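PDB 1COJ: protein (superoxide dismutase) from Aquifex pyrophilus, which catalyses the dismutation of superoxide to hydrogen peroxide and molecular oxygen, using one iron ion per subunit of a homotetramer. Local coordinates for residues A[43-48]-A[65-70]; A[106-109]-A[113-116]; A[131-136]-A[198-203]; A[143-146]-A[151-154]. All blocks are in the same frame, centred on the assembly; numbering follows the deposited sequence.

Contact 1: residues A[43-48]-A[65-70]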
loop_
_atom_site.group_PDB
_atom_site.type_symbol
_atom_site.label_atom_id
_atom_site.label_comp_id
_atom_site.label_asym_id
_atom_site.label_seq_id
_atom_site.Cartn_x
_atom_site.Cartn_y
_atom_site.Cartn_z
ATOM N N GLN A 43 -1.452 0.309 22.263
ATOM C CA GLN A 43 -0.475 0.716 23.275
ATOM C C GLN A 43 -0.371 -0.313 24.396
ATOM O O GLN A 43 0.730 -0.635 24.849
ATOM C CB GLN A 43 -0.798 2.099 23.859
ATOM C CG GLN A 43 -0.624 3.252 22.875
ATOM C CD GLN A 43 0.684 3.189 22.102
ATOM O OE1 GLN A 43 0.691 3.112 20.876
ATOM N NE2 GLN A 43 1.792 3.182 22.813
ATOM N N GLU A 44 -1.514 -0.842 24.820
ATOM C CA GLU A 44 -1.544 -1.845 25.879
ATOM C C GLU A 44 -0.836 -3.123 25.440
ATOM O O GLU A 44 -0.027 -3.680 26.184
ATOM C CB GLU A 44 -2.983 -2.178 26.261
ATOM C CG GLU A 44 -3.768 -1.024 26.847
ATOM C CD GLU A 44 -5.190 -1.428 27.180
ATOM O OE1 GLU A 44 -5.829 -2.089 26.331
ATOM O OE2 GLU A 44 -5.668 -1.100 28.288
ATOM N N LYS A 45 -1.139 -3.577 24.227
ATOM C CA LYS A 45 -0.541 -4.795 23.695
ATOM C C LYS A 45 0.941 -4.640 23.405
ATOM O O LYS A 45 1.716 -5.574 23.590
ATOM C CB LYS A 45 -1.310 -5.266 22.465
ATOM C CG LYS A 45 -2.683 -5.781 22.843
ATOM C CD LYS A 45 -3.514 -6.202 21.654
ATOM C CE LYS A 45 -4.821 -6.821 22.139
ATOM N NZ LYS A 45 -5.732 -7.210 21.040
ATOM N N LEU A 46 1.335 -3.439 23.002
ATOM C CA LEU A 46 2.725 -3.136 22.709
ATOM C C LEU A 46 3.530 -3.134 24.022
ATOM O O LEU A 46 4.712 -3.464 24.034
ATOM C CB LEU A 46 2.795 -1.775 22.018
ATOM C CG LEU A 46 3.637 -1.576 20.756
ATOM C CD1 LEU A 46 3.821 -2.855 19.965
ATOM C CD2 LEU A 46 2.970 -0.501 19.909
ATOM N N ALA A 47 2.880 -2.774 25.126
ATOM C CA ALA A 47 3.532 -2.741 26.438
ATOM C C ALA A 47 3.786 -4.146 26.998
ATOM O O ALA A 47 4.611 -4.331 27.897
ATOM C CB ALA A 47 2.693 -1.930 27.420
ATOM N N ASP A 48 3.046 -5.129 26.503
ATOM C CA ASP A 48 3.213 -6.500 26.961
ATOM C C ASP A 48 4.339 -7.164 26.157
ATOM O O ASP A 48 4.126 -7.661 25.047
ATOM C CB ASP A 48 1.898 -7.272 26.806
ATOM C CG ASP A 48 1.957 -8.679 27.388
ATOM O OD1 ASP A 48 0.943 -9.396 27.285
ATOM O OD2 ASP A 48 3.004 -9.077 27.943
ATOM N N ARG A 65 5.357 -6.503 14.647
ATOM C CA ARG A 65 5.221 -5.813 13.373
ATOM C C ARG A 65 3.810 -5.291 13.124
ATOM O O ARG A 65 3.622 -4.102 12.859
ATOM C CB ARG A 65 5.615 -6.725 12.208
ATOM C CG ARG A 65 5.329 -6.094 10.854
ATOM C CD ARG A 65 5.503 -7.056 9.689
ATOM N NE ARG A 65 4.705 -6.621 8.548
ATOM C CZ ARG A 65 5.033 -5.624 7.730
ATOM N NH1 ARG A 65 6.166 -4.956 7.898
ATOM N NH2 ARG A 65 4.173 -5.235 6.803
ATOM N N GLU A 66 2.823 -6.179 13.220
ATOM C CA GLU A 66 1.432 -5.816 12.952
ATOM C C GLU A 66 0.945 -4.681 13.845
ATOM O O GLU A 66 0.237 -3.779 13.379
ATOM C CB GLU A 66 0.509 -7.032 13.077
ATOM C CG GLU A 66 1.045 -8.321 12.451
ATOM C CD GLU A 66 1.625 -8.145 11.053
ATOM O OE1 GLU A 66 2.697 -8.730 10.788
ATOM O OE2 GLU A 66 1.023 -7.442 10.215
ATOM N N LEU A 67 1.346 -4.712 15.113
ATOM C CA LEU A 67 0.973 -3.671 16.069
ATOM C C LEU A 67 1.584 -2.326 15.665
ATOM O O LEU A 67 0.917 -1.289 15.732
ATOM C CB LEU A 67 1.430 -4.056 17.481
ATOM C CG LEU A 67 0.577 -5.105 18.203
ATOM C CD1 LEU A 67 1.336 -5.730 19.368
ATOM C CD2 LEU A 67 -0.710 -4.454 18.687
ATOM N N LYS A 68 2.842 -2.344 15.230
ATOM C CA LYS A 68 3.511 -1.118 14.817
ATOM C C LYS A 68 2.910 -0.561 13.526
ATOM O O LYS A 68 2.845 0.660 13.343
ATOM C CB LYS A 68 5.011 -1.354 14.652
ATOM C CG LYS A 68 5.743 -1.680 15.949
ATOM C CD LYS A 68 5.693 -0.521 16.940
ATOM C CE LYS A 68 6.430 0.707 16.413
ATOM N NZ LYS A 68 6.465 1.811 17.406
ATOM N N VAL A 69 2.485 -1.452 12.634
ATOM C CA VAL A 69 1.877 -1.041 11.373
ATOM C C VAL A 69 0.582 -0.285 11.662
ATOM O O VAL A 69 0.421 0.864 11.250
ATOM C CB VAL A 69 1.562 -2.252 10.456
ATOM C CG1 VAL A 69 0.724 -1.809 9.266
ATOM C CG2 VAL A 69 2.849 -2.896 9.957
ATOM N N GLU A 70 -0.311 -0.899 12.429
ATOM C CA GLU A 70 -1.582 -0.254 12.734
ATOM C C GLU A 70 -1.457 0.911 13.707
ATOM O O GLU A 70 -2.352 1.756 13.792
ATOM C CB GLU A 70 -2.621 -1.277 13.208
ATOM C CG GLU A 70 -2.788 -2.490 12.279
ATOM C CD GLU A 70 -3.242 -2.143 10.857
ATOM O OE1 GLU A 70 -3.413 -3.082 10.057
ATOM O OE2 GLU A 70 -3.432 -0.952 10.526
#
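Leu-46 and Leu-67 make the central apolar contact between the two arms of the N-terminal alpha-hairpin. CD1 of Leu-46 rests 3.7 Å from CB of Leu-67 and 3.8 Å from CD1 of Leu-67; the two side chains lie alongside each other and point opposite ways. Their CA atoms, 6.9 Å apart, are the nearest pair, and the short axes of 43-47 (helix 21-47) and 65-70 (helix 63-86) run at 149°, nearly antiparallel, approaching to 10.2 Å.

Two lysines extend this patch through their aliphatic parts. CB of Lys-45 meets CD2 of Leu-67 at 3.9 Å, while the rest of its extended chain leads off to salt bridges with Glu-41 and with Glu-63 of the second subunit. Lys-68 is folded instead: bends at chi2 and chi3 (both -64°) bring its CD to 4.0 Å from CD2 of Leu-46, the two side chains crossing at about a right angle.

The charged end of Lys-68 pairs with Glu-71 and donates to the carbonyl of Val-142 of the third subunit. Between these segments, then, adhesion is purely apolar and modest, 208 Å² in all, whereas the ammonium groups find carboxylates outside it, and each also reaches a neighbouring subunit, Lys-45 by an ion pair and Lys-68 by a hydrogen bond.

Contact 2: residues A[106-109]-A[113-116]; sequences EDIG and ACTN
Ile-108 and Gly-109 face Ala-113 and Cys-114 across a short connection between two consecutive helices of the C-terminal domain, where the chain leaves helix 98-107 and enters helix 111-124. The closest CA pairs are Gly-109 with Ala-113 at 5.8 Å and Ile-108 with Cys-114 at 5.9 Å, as the short connection, three residues between the segments, would lead one to expect. Gly-109 is the first residue to leave helical geometry, and it does so with a positive phi of 123°. A CB at these backbone angles would run into the carbonyl O of Ile-108, a clash that only a residue without a CB avoids; that CB would also come close to the methyl of Ala-113.

Among the side chains, Ile-108 does most of the work, and the side-chain contacts are apolar. Its CG1 lies beside the backbone N (chi1 -47°), which leaves the CG2 methyl as the branch that meets the second helix. CG2 reaches the backbone of that helix, 3.7 Å from CA of Cys-114, and also lies 3.9 Å from CB of Cys-114. The same methyl stands at a looser 4.3 Å from CB of Ala-113. Just before the turn, the carboxylate of Asp-107 holds Lys-103 and the backbone N of Leu-140, tying the end of the first helix to the sheet. On the edge of the contact, the CB methyl of Ala-113 lies 3.9 Å from the carbonyl O of Ile-108.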
loop_
_atom_site.group_PDB
_atom_site.type_symbol
_atom_site.label_atom_id
_atom_site.label_comp_id
_atom_site.label_asym_id
_atom_site.label_seq_id
_atom_site.Cartn_x
_atom_site.Cartn_y
_atom_site.Cartn_z
ATOM N N GLU A 106 5.470 33.119 -2.671
ATOM C CA GLU A 106 6.783 32.721 -3.158
ATOM C C GLU A 106 6.977 31.220 -3.365
ATOM O O GLU A 106 7.706 30.814 -4.267
ATOM C CB GLU A 106 7.897 33.315 -2.288
ATOM C CG GLU A 106 7.805 33.012 -0.807
ATOM C CD GLU A 106 8.851 33.767 -0.003
ATOM O OE1 GLU A 106 8.466 34.663 0.779
ATOM O OE2 GLU A 106 10.057 33.470 -0.162
ATOM N N ASP A 107 6.306 30.397 -2.564
ATOM C CA ASP A 107 6.431 28.946 -2.689
ATOM C C ASP A 107 5.468 28.318 -3.674
ATOM O O ASP A 107 5.848 27.431 -4.429
ATOM C CB ASP A 107 6.247 28.263 -1.334
ATOM C CG ASP A 107 7.395 28.521 -0.384
ATOM O OD1 ASP A 107 7.222 28.247 0.817
ATOM O OD2 ASP A 107 8.467 28.991 -0.825
ATOM N N ILE A 108 4.215 28.760 -3.648
ATOM C CA ILE A 108 3.183 28.207 -4.515
ATOM C C ILE A 108 2.859 29.070 -5.739
ATOM O O ILE A 108 2.499 28.543 -6.790
ATOM C CB ILE A 108 1.865 27.954 -3.725
ATOM C CG1 ILE A 108 2.150 27.226 -2.400
ATOM C CG2 ILE A 108 0.887 27.139 -4.570
ATOM C CD1 ILE A 108 2.616 25.797 -2.552
ATOM N N GLY A 109 2.932 30.387 -5.589
ATOM C CA GLY A 109 2.630 31.270 -6.704
ATOM C C GLY A 109 1.524 32.263 -6.401
ATOM O O GLY A 109 1.314 33.221 -7.144
ATOM N N ALA A 113 -3.352 30.176 -6.883
ATOM C CA ALA A 113 -2.659 28.963 -7.278
ATOM C C ALA A 113 -2.751 27.925 -6.163
ATOM O O ALA A 113 -2.982 26.746 -6.432
ATOM C CB ALA A 113 -1.204 29.274 -7.592
ATOM N N CYS A 114 -2.611 28.373 -4.917
ATOM C CA CYS A 114 -2.667 27.485 -3.757
ATOM C C CYS A 114 -4.037 26.830 -3.577
ATOM O O CYS A 114 -4.128 25.625 -3.339
ATOM C CB CYS A 114 -2.260 28.244 -2.489
ATOM S SG CYS A 114 -2.053 27.217 -1.011
ATOM N N THR A 115 -5.102 27.610 -3.709
ATOM C CA THR A 115 -6.450 27.070 -3.568
ATOM C C THR A 115 -6.707 26.022 -4.643
ATOM O O THR A 115 -7.258 24.954 -4.367
ATOM C CB THR A 115 -7.510 28.208 -3.632
ATOM O OG1 THR A 115 -7.637 28.798 -2.337
ATOM C CG2 THR A 115 -8.874 27.704 -4.094
ATOM N N ASN A 116 -6.262 26.317 -5.857
ATOM C CA ASN A 116 -6.432 25.411 -6.982
ATOM C C ASN A 116 -5.639 24.134 -6.735
ATOM O O ASN A 116 -6.107 23.030 -7.029
ATOM C CB ASN A 116 -5.961 26.092 -8.271
ATOM C CG ASN A 116 -6.131 25.211 -9.498
ATOM O OD1 ASN A 116 -7.251 24.866 -9.885
ATOM N ND2 ASN A 116 -5.018 24.862 -10.131
#

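Contact 3: residues A[131-136]-A[198-203]; sequences LGLDIF and EKAMKA
The C-terminal domain of iron/manganese superoxide dismutases sets helices against a three-stranded antiparallel sheet, and Leu-133 of the central strand here packs on Ala-200 and Met-201 of helix 190-207. One methyl, CD2 of Leu-133, makes all the close approaches. It lies 3.5 Å from the carbonyl O of Ala-200, 4.1 Å from CB of Ala-200 and 4.1 Å from SD of Met-201, so it touches helix backbone, methyl and thioether together. In Leu-133, CG anti to the backbone N (chi1 -178°) carries the branch toward the helix.

Met-201 arrives differently. Its CB leads away from the strand, but the chain bends at chi2 (-53°) and chi3, and the sulfur still reaches the leucine methyl. The buried surface is small, 128 Å², and rests largely on this one leucine.

OD2 of Asp-134 accepts from N of Phe-136 at 3.2 Å, an Asx turn, the oxygen being met from above the carboxylate plane. Leu-133 also touches Tyr-204 one turn further along the same helix, Ala-200 leans on Ile-157 and Leu-159 of strand 157-163, and Leu-131, farther back on the strand, packs against helix 111-124.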
loop_
_atom_site.group_PDB
_atom_site.type_symbol
_atom_site.label_atom_id
_atom_site.label_comp_id
_atom_site.label_asym_id
_atom_site.label_seq_id
_atom_site.Cartn_x
_atom_site.Cartn_y
_atom_site.Cartn_z
ATOM N N LEU A 131 -1.731 20.837 3.321
ATOM C CA LEU A 131 -0.854 21.953 2.978
ATOM C C LEU A 131 -0.007 22.080 4.232
ATOM O O LEU A 131 -0.548 22.273 5.325
ATOM C CB LEU A 131 -1.616 23.268 2.762
ATOM C CG LEU A 131 -0.687 24.490 2.608
ATOM C CD1 LEU A 131 0.109 24.403 1.308
ATOM C CD2 LEU A 131 -1.478 25.784 2.642
ATOM N N GLY A 132 1.304 21.938 4.099
ATOM C CA GLY A 132 2.152 22.047 5.267
ATOM C C GLY A 132 3.540 22.555 4.954
ATOM O O GLY A 132 3.864 22.833 3.799
ATOM N N LEU A 133 4.347 22.717 5.995
ATOM C CA LEU A 133 5.715 23.180 5.836
ATOM C C LEU A 133 6.673 21.990 5.882
ATOM O O LEU A 133 6.695 21.225 6.852
ATOM C CB LEU A 133 6.090 24.176 6.939
ATOM C CG LEU A 133 7.500 24.780 6.850
ATOM C CD1 LEU A 133 7.561 25.807 5.726
ATOM C CD2 LEU A 133 7.865 25.429 8.168
ATOM N N ASP A 134 7.433 21.826 4.810
ATOM C CA ASP A 134 8.415 20.756 4.706
ATOM C C ASP A 134 9.662 21.258 5.442
ATOM O O ASP A 134 10.348 22.165 4.963
ATOM C CB ASP A 134 8.705 20.497 3.223
ATOM C CG ASP A 134 9.941 19.632 2.993
ATOM O OD1 ASP A 134 10.567 19.792 1.930
ATOM O OD2 ASP A 134 10.286 18.798 3.855
ATOM N N ILE A 135 9.972 20.661 6.591
ATOM C CA ILE A 135 11.124 21.102 7.378
ATOM C C ILE A 135 12.476 20.904 6.707
ATOM O O ILE A 135 13.459 21.526 7.104
ATOM C CB ILE A 135 11.172 20.450 8.776
ATOM C CG1 ILE A 135 11.313 18.930 8.657
ATOM C CG2 ILE A 135 9.939 20.830 9.566
ATOM C CD1 ILE A 135 11.677 18.242 9.958
ATOM N N PHE A 136 12.530 20.054 5.688
ATOM C CA PHE A 136 13.788 19.794 4.999
ATOM C C PHE A 136 14.144 20.840 3.949
ATOM O O PHE A 136 15.325 21.049 3.670
ATOM C CB PHE A 136 13.795 18.386 4.402
ATOM C CG PHE A 136 13.576 17.298 5.424
ATOM C CD1 PHE A 136 14.524 17.049 6.417
ATOM C CD2 PHE A 136 12.405 16.547 5.413
ATOM C CE1 PHE A 136 14.307 16.067 7.381
ATOM C CE2 PHE A 136 12.181 15.566 6.373
ATOM C CZ PHE A 136 13.133 15.326 7.360
ATOM N N GLU A 198 2.712 30.376 12.388
ATOM C CA GLU A 198 3.678 31.083 13.219
ATOM C C GLU A 198 4.598 30.089 13.923
ATOM O O GLU A 198 5.827 30.236 13.904
ATOM C CB GLU A 198 2.953 31.946 14.256
ATOM C CG GLU A 198 3.859 32.865 15.068
ATOM C CD GLU A 198 4.521 33.969 14.234
ATOM O OE1 GLU A 198 4.030 34.265 13.120
ATOM O OE2 GLU A 198 5.529 34.556 14.700
ATOM N N LYS A 199 3.991 29.065 14.516
ATOM C CA LYS A 199 4.730 28.032 15.230
ATOM C C LYS A 199 5.608 27.237 14.274
ATOM O O LYS A 199 6.764 26.941 14.581
ATOM C CB LYS A 199 3.764 27.098 15.957
ATOM C CG LYS A 199 2.949 27.783 17.038
ATOM C CD LYS A 199 2.107 26.789 17.808
ATOM C CE LYS A 199 1.455 27.457 19.004
ATOM N NZ LYS A 199 0.713 26.497 19.866
ATOM N N ALA A 200 5.064 26.914 13.103
ATOM C CA ALA A 200 5.795 26.158 12.092
ATOM C C ALA A 200 7.061 26.901 11.657
ATOM O O ALA A 200 8.140 26.313 11.580
ATOM C CB ALA A 200 4.895 25.872 10.891
ATOM N N MET A 201 6.925 28.201 11.411
ATOM C CA MET A 201 8.055 29.024 10.995
ATOM C C MET A 201 9.107 29.169 12.095
ATOM O O MET A 201 10.309 29.137 11.817
ATOM C CB MET A 201 7.590 30.399 10.516
ATOM C CG MET A 201 6.848 30.366 9.185
ATOM S SD MET A 201 7.763 29.523 7.858
ATOM C CE MET A 201 9.111 30.635 7.606
ATOM N N LYS A 202 8.640 29.330 13.332
ATOM C CA LYS A 202 9.566 29.437 14.461
ATOM C C LYS A 202 10.331 28.131 14.597
ATOM O O LYS A 202 11.550 28.138 14.781
ATOM C CB LYS A 202 8.819 29.719 15.760
ATOM C CG LYS A 202 8.825 31.189 16.145
ATOM C CD LYS A 202 7.723 31.558 17.102
ATOM C CE LYS A 202 7.714 33.051 17.368
ATOM N NZ LYS A 202 6.343 33.590 17.373
ATOM N N ALA A 203 9.629 27.013 14.422
ATOM C CA ALA A 203 10.246 25.690 14.490
ATOM C C ALA A 203 11.267 25.511 13.369
ATOM O O ALA A 203 12.353 24.967 13.593
ATOM C CB ALA A 203 9.187 24.603 14.410
#

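Contact 4: residues A[143-146]-A[151-154]; sequences NGLD and YNLT
Tyr-151 presents its backbone carbonyl to the side chain of Asn-143: ND2 donates to O of Tyr-151 at 3.0 Å, almost straight at 175°, with the oxygen 1° from the asparagine amide plane. The ring of Tyr-151 lies beside Asp-146, just beyond the strand. CE1 of Tyr-151 comes within 3.4 Å of OD1 of Asp-146, which sits at the ring edge with the carboxylate plane turned 49° from the ring. A water links that OD1 to OH of Tyr-151, and the same carboxylate pairs with Arg-65 of the third subunit. Asn-152 follows, its side chain and that of Leu-145 crossing at about a right angle, with CD1 of Leu-145 3.4 Å from ND2 of Asn-152; this ND2 donates to the carbonyl of His-148 and to OG1 of Thr-154 of the third subunit. The loop thus folds back on strand 139-145, an outermost strand of the antiparallel sheet in this chain, before entering strand 157-163. At Leu-153 the backbone N donates to OD1 of Asn-143 (3.0 Å), so one amide serves two loop peptide groups. A leucine in place of Asn-143 would probably leave O of Tyr-151 and N of Leu-153 without these mates, and the loop less firmly fixed. A second water donates to both OD1 of Asn-143 and O of Leu-153, the latter at 2.9 Å.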
loop_
_atom_site.group_PDB
_atom_site.type_symbol
_atom_site.label_atom_id
_atom_site.label_comp_id
_atom_site.label_asym_id
_atom_site.label_seq_id
_atom_site.Cartn_x
_atom_site.Cartn_y
_atom_site.Cartn_z
ATOM N N ASN A 143 0.713 17.886 0.214
ATOM C CA ASN A 143 0.959 16.459 0.384
ATOM C C ASN A 143 -0.372 15.699 0.366
ATOM O O ASN A 143 -1.238 15.928 1.210
ATOM C CB ASN A 143 1.685 16.248 1.724
ATOM C CG ASN A 143 2.027 14.785 2.021
ATOM O OD1 ASN A 143 2.291 14.441 3.174
ATOM N ND2 ASN A 143 2.076 13.934 0.995
ATOM N N GLY A 144 -0.557 14.842 -0.628
ATOM C CA GLY A 144 -1.780 14.062 -0.704
ATOM C C GLY A 144 -1.540 12.683 -0.116
ATOM O O GLY A 144 -0.472 12.097 -0.319
ATOM N N LEU A 145 -2.518 12.158 0.613
ATOM C CA LEU A 145 -2.397 10.841 1.227
ATOM C C LEU A 145 -3.532 9.946 0.742
ATOM O O LEU A 145 -4.656 10.416 0.532
ATOM C CB LEU A 145 -2.493 10.939 2.756
ATOM C CG LEU A 145 -1.772 12.030 3.550
ATOM C CD1 LEU A 145 -1.942 11.744 5.031
ATOM C CD2 LEU A 145 -0.312 12.089 3.207
ATOM N N ASP A 146 -3.248 8.659 0.560
ATOM C CA ASP A 146 -4.286 7.723 0.138
ATOM C C ASP A 146 -4.973 7.056 1.328
ATOM O O ASP A 146 -5.981 6.365 1.169
ATOM C CB ASP A 146 -3.733 6.674 -0.826
ATOM C CG ASP A 146 -3.970 7.037 -2.279
ATOM O OD1 ASP A 146 -3.595 6.239 -3.154
ATOM O OD2 ASP A 146 -4.540 8.116 -2.551
ATOM N N TYR A 151 1.623 7.626 2.128
ATOM C CA TYR A 151 2.168 8.762 1.362
ATOM C C TYR A 151 2.496 10.010 2.186
ATOM O O TYR A 151 2.837 11.062 1.632
ATOM C CB TYR A 151 1.292 9.119 0.147
ATOM C CG TYR A 151 1.078 7.969 -0.826
ATOM C CD1 TYR A 151 -0.084 7.891 -1.600
ATOM C CD2 TYR A 151 2.022 6.945 -0.952
ATOM C CE1 TYR A 151 -0.302 6.815 -2.471
ATOM C CE2 TYR A 151 1.820 5.870 -1.817
ATOM C CZ TYR A 151 0.654 5.804 -2.571
ATOM O OH TYR A 151 0.424 4.713 -3.387
ATOM N N ASN A 152 2.421 9.884 3.509
ATOM C CA ASN A 152 2.719 10.996 4.405
ATOM C C ASN A 152 4.190 11.342 4.266
ATOM O O ASN A 152 5.036 10.446 4.228
ATOM C CB ASN A 152 2.514 10.616 5.881
ATOM C CG ASN A 152 1.192 9.931 6.153
ATOM O OD1 ASN A 152 0.872 8.915 5.547
ATOM N ND2 ASN A 152 0.439 10.458 7.103
ATOM N N LEU A 153 4.501 12.632 4.208
ATOM C CA LEU A 153 5.890 13.053 4.147
ATOM C C LEU A 153 6.407 13.179 5.582
ATOM O O LEU A 153 5.751 13.777 6.443
ATOM C CB LEU A 153 6.032 14.397 3.429
ATOM C CG LEU A 153 5.834 14.437 1.913
ATOM C CD1 LEU A 153 5.876 15.878 1.449
ATOM C CD2 LEU A 153 6.905 13.626 1.203
ATOM N N THR A 154 7.550 12.562 5.851
ATOM C CA THR A 154 8.171 12.634 7.164
ATOM C C THR A 154 8.532 14.101 7.435
ATOM O O THR A 154 8.892 14.836 6.509
ATOM C CB THR A 154 9.476 11.788 7.188
ATOM O OG1 THR A 154 9.157 10.397 7.082
ATOM C CG2 THR A 154 10.256 12.017 8.467
HETATM O O HOH W 1 2.879 14.282 6.143
HETATM O O HOH W 2 -2.244 3.880 -3.118
#

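In the fold
Contact 4 lies nearest the metal: the side chain of Leu-145 is about 11 Å from the iron and about 9 Å from that of its ligand Asp-163. Contacts 1 and 2 lie on opposite sides of the chain's centre, their own centres 40 Å apart. Contact 3 touches two others: SG of Cys-114 in contact 2 packs 4.0 Å from CD2 of Leu-131, and CE2 of Phe-136 lies 3.4 Å from O of Thr-154 in contact 4. Contact 4 is nested in the loop closed by contact 3, on adjacent strands. Within the chain contact 1 stays about 10 Å from contact 4 (nearest atoms), but across the tetramer Arg-65 pairs with Asp-146 in contact 4 of the third subunit.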